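Local atomic coordinates of ferric uptake regulation protein (Pseudomonas aeruginosa, PDB entry 1MZB), a protein that probably acts as an iron-responsive, dimeric DNA-binding regulator that controls genes of iron uptake and homeostasis. Residues H88-V93 against E107-Q112. Numbering follows the deposited sequence.
Sequences HHDHMV and EIEKRQ. With ZN (zinc ion), chain B; ZN (zinc ion), chain E; ZN (zinc ion), chain C.
Glu109 meets His88 and Asp90 through a shared zinc ion, which ties the loop and strand of 88-93 to helix 106-117 although the nearest CA atoms, of Asp90 and Glu109, lie 10.0 Å apart. From CB the Glu109 chain runs to CG, then bends at chi2 (-58°), which brings the carboxylate round to the metal. Glu109 CD comes within 2.8 Å of the zinc. Glu109 OE1 remains 3.0 Å from the zinc, whereas Glu109 OE2 binds it at 2.0 Å, evidence for essentially one-oxygen coordination. OE2 also lies at the edge of the His88 ring, in its plane, with ring and carboxylate turned 69° apart. Asp90 comes from the side opposite Glu109 and offers both oxygens, OD1 at 2.4 Å and OD2 at 2.2 Å from the zinc; the two carboxylates are nearly coplanar (19°). His88 NE2, from the loop before the strand, and His126 complete the protein ligands of this site, consistent with metal sensing in a ferric uptake regulator. A zinc-bound water donates a 2.7 Å hydrogen bond to Gln112 OE1, a second-shell link to the helix. Since both oxygens bind zinc, the 2.9 Å approach of Asp90 OD2 to Glu109 OE2 is metal-mediated: the cation probably offsets carboxylate repulsion, so the local arrangement would be expected to depend on metal occupancy.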
loop_
_atom_site.group_PDB
_atom_site.type_symbol
_atom_site.label_atom_id
_atom_site.label_comp_id
_atom_site.label_asym_id
_atom_site.label_seq_id
_atom_site.Cartn_x
_atom_site.Cartn_y
_atom_site.Cartn_z
ATOM N N HIS A 88 -1.761 -2.760 -0.863
ATOM C CA HIS A 88 -3.107 -2.651 -1.430
ATOM C C HIS A 88 -3.445 -1.213 -1.783
ATOM O O HIS A 88 -3.013 -0.262 -1.109
ATOM C CB HIS A 88 -4.153 -3.186 -0.446
ATOM C CG HIS A 88 -5.573 -2.852 -0.814
ATOM N ND1 HIS A 88 -6.234 -3.448 -1.870
ATOM C CD2 HIS A 88 -6.473 -2.027 -0.224
ATOM C CE1 HIS A 88 -7.481 -3.008 -1.904
ATOM N NE2 HIS A 88 -7.656 -2.145 -0.912
ATOM N N HIS A 89 -4.231 -1.067 -2.843
ATOM C CA HIS A 89 -4.661 0.236 -3.311
ATOM C C HIS A 89 -5.955 0.096 -4.105
ATOM O O HIS A 89 -6.144 -0.848 -4.868
ATOM C CB HIS A 89 -3.566 0.868 -4.185
ATOM N N ASP A 90 -6.875 1.017 -3.875
ATOM C CA ASP A 90 -8.120 1.027 -4.628
ATOM C C ASP A 90 -7.869 2.209 -5.549
ATOM O O ASP A 90 -6.784 2.753 -5.519
ATOM C CB ASP A 90 -9.261 1.259 -3.696
ATOM C CG ASP A 90 -9.366 0.132 -2.662
ATOM O OD1 ASP A 90 -9.372 -1.039 -3.056
ATOM O OD2 ASP A 90 -9.438 0.441 -1.517
ATOM N N HIS A 91 -8.837 2.623 -6.340
ATOM C CA HIS A 91 -8.519 3.684 -7.303
ATOM C C HIS A 91 -9.582 4.721 -7.515
ATOM O O HIS A 91 -10.769 4.409 -7.483
ATOM C CB HIS A 91 -8.250 3.049 -8.705
ATOM C CG HIS A 91 -7.157 2.026 -8.743
ATOM N ND1 HIS A 91 -7.347 0.732 -8.316
ATOM C CD2 HIS A 91 -5.869 2.176 -9.124
ATOM C CE1 HIS A 91 -6.181 0.141 -8.443
ATOM N NE2 HIS A 91 -5.270 0.962 -8.921
ATOM N N MET A 92 -9.143 5.961 -7.738
ATOM C CA MET A 92 -10.040 7.024 -8.147
ATOM C C MET A 92 -9.682 7.201 -9.648
ATOM O O MET A 92 -8.501 7.134 -10.035
ATOM C CB MET A 92 -9.735 8.331 -7.412
ATOM C CG MET A 92 -10.404 8.373 -6.069
ATOM S SD MET A 92 -9.891 9.798 -5.171
ATOM C CE MET A 92 -10.265 11.011 -6.255
ATOM N N VAL A 93 -10.697 7.350 -10.491
ATOM C CA VAL A 93 -10.442 7.539 -11.927
ATOM C C VAL A 93 -11.142 8.828 -12.368
ATOM O O VAL A 93 -12.347 8.993 -12.140
ATOM C CB VAL A 93 -11.007 6.357 -12.732
ATOM C CG1 VAL A 93 -10.695 6.535 -14.215
ATOM C CG2 VAL A 93 -10.386 5.064 -12.251
ATOM N N GLU A 107 -10.310 3.302 7.020
ATOM C CA GLU A 107 -11.681 3.282 7.538
ATOM C C GLU A 107 -12.572 2.393 6.661
ATOM O O GLU A 107 -13.293 1.548 7.156
ATOM C CB GLU A 107 -12.253 4.699 7.586
ATOM C CG GLU A 107 -13.747 4.788 7.969
ATOM C CD GLU A 107 -14.045 4.195 9.334
ATOM O OE1 GLU A 107 -13.143 4.238 10.200
ATOM O OE2 GLU A 107 -15.175 3.699 9.561
ATOM N N ILE A 108 -12.485 2.574 5.349
ATOM C CA ILE A 108 -13.288 1.765 4.424
ATOM C C ILE A 108 -12.861 0.315 4.479
ATOM O O ILE A 108 -13.697 -0.558 4.460
ATOM C CB ILE A 108 -13.132 2.251 2.978
ATOM C CG1 ILE A 108 -13.914 3.542 2.814
ATOM C CG2 ILE A 108 -13.601 1.180 1.980
ATOM C CD1 ILE A 108 -13.790 4.134 1.459
ATOM N N GLU A 109 -11.557 0.053 4.526
ATOM C CA GLU A 109 -11.091 -1.332 4.597
ATOM C C GLU A 109 -11.640 -2.050 5.836
ATOM O O GLU A 109 -12.026 -3.221 5.772
ATOM C CB GLU A 109 -9.556 -1.380 4.634
ATOM C CG GLU A 109 -8.842 -0.790 3.411
ATOM C CD GLU A 109 -9.242 -1.453 2.101
ATOM O OE1 GLU A 109 -9.348 -2.694 2.053
ATOM O OE2 GLU A 109 -9.423 -0.714 1.113
ATOM N N LYS A 110 -11.654 -1.368 6.979
ATOM C CA LYS A 110 -12.151 -2.029 8.173
ATOM C C LYS A 110 -13.674 -2.149 8.110
ATOM O O LYS A 110 -14.231 -3.156 8.550
ATOM C CB LYS A 110 -11.673 -1.289 9.433
ATOM C CG LYS A 110 -10.205 -1.637 9.834
ATOM C CD LYS A 110 -9.647 -0.588 10.825
ATOM C CE LYS A 110 -8.556 -1.099 11.768
ATOM N NZ LYS A 110 -7.192 -1.330 11.212
ATOM N N ARG A 111 -14.341 -1.153 7.528
ATOM C CA ARG A 111 -15.805 -1.214 7.412
ATOM C C ARG A 111 -16.226 -2.378 6.491
ATOM O O ARG A 111 -17.234 -3.046 6.752
ATOM C CB ARG A 111 -16.359 0.108 6.895
ATOM C CG ARG A 111 -17.874 0.105 6.739
ATOM C CD ARG A 111 -18.552 0.069 8.122
ATOM N NE ARG A 111 -20.003 0.145 8.007
ATOM C CZ ARG A 111 -20.836 0.032 9.028
ATOM N NH1 ARG A 111 -20.366 -0.158 10.266
ATOM N NH2 ARG A 111 -22.142 0.109 8.806
ATOM N N GLN A 112 -15.488 -2.590 5.394
ATOM C CA GLN A 112 -15.761 -3.717 4.490
ATOM C C GLN A 112 -15.661 -5.037 5.262
ATOM O O GLN A 112 -16.506 -5.914 5.104
ATOM C CB GLN A 112 -14.758 -3.755 3.333
ATOM C CG GLN A 112 -14.983 -2.616 2.371
ATOM C CD GLN A 112 -13.918 -2.490 1.301
ATOM O OE1 GLN A 112 -14.079 -1.708 0.375
ATOM N NE2 GLN A 112 -12.822 -3.241 1.428
HETATM ZN ZN ZN B . -9.536 -1.565 -0.700
HETATM ZN ZN ZN E . -16.544 4.405 8.266
HETATM ZN ZN ZN C . -3.257 0.710 -9.140
HETATM O O HOH W 1 -11.736 -0.915 -0.607
HETATM O O HOH W 2 -16.373 3.494 6.052
#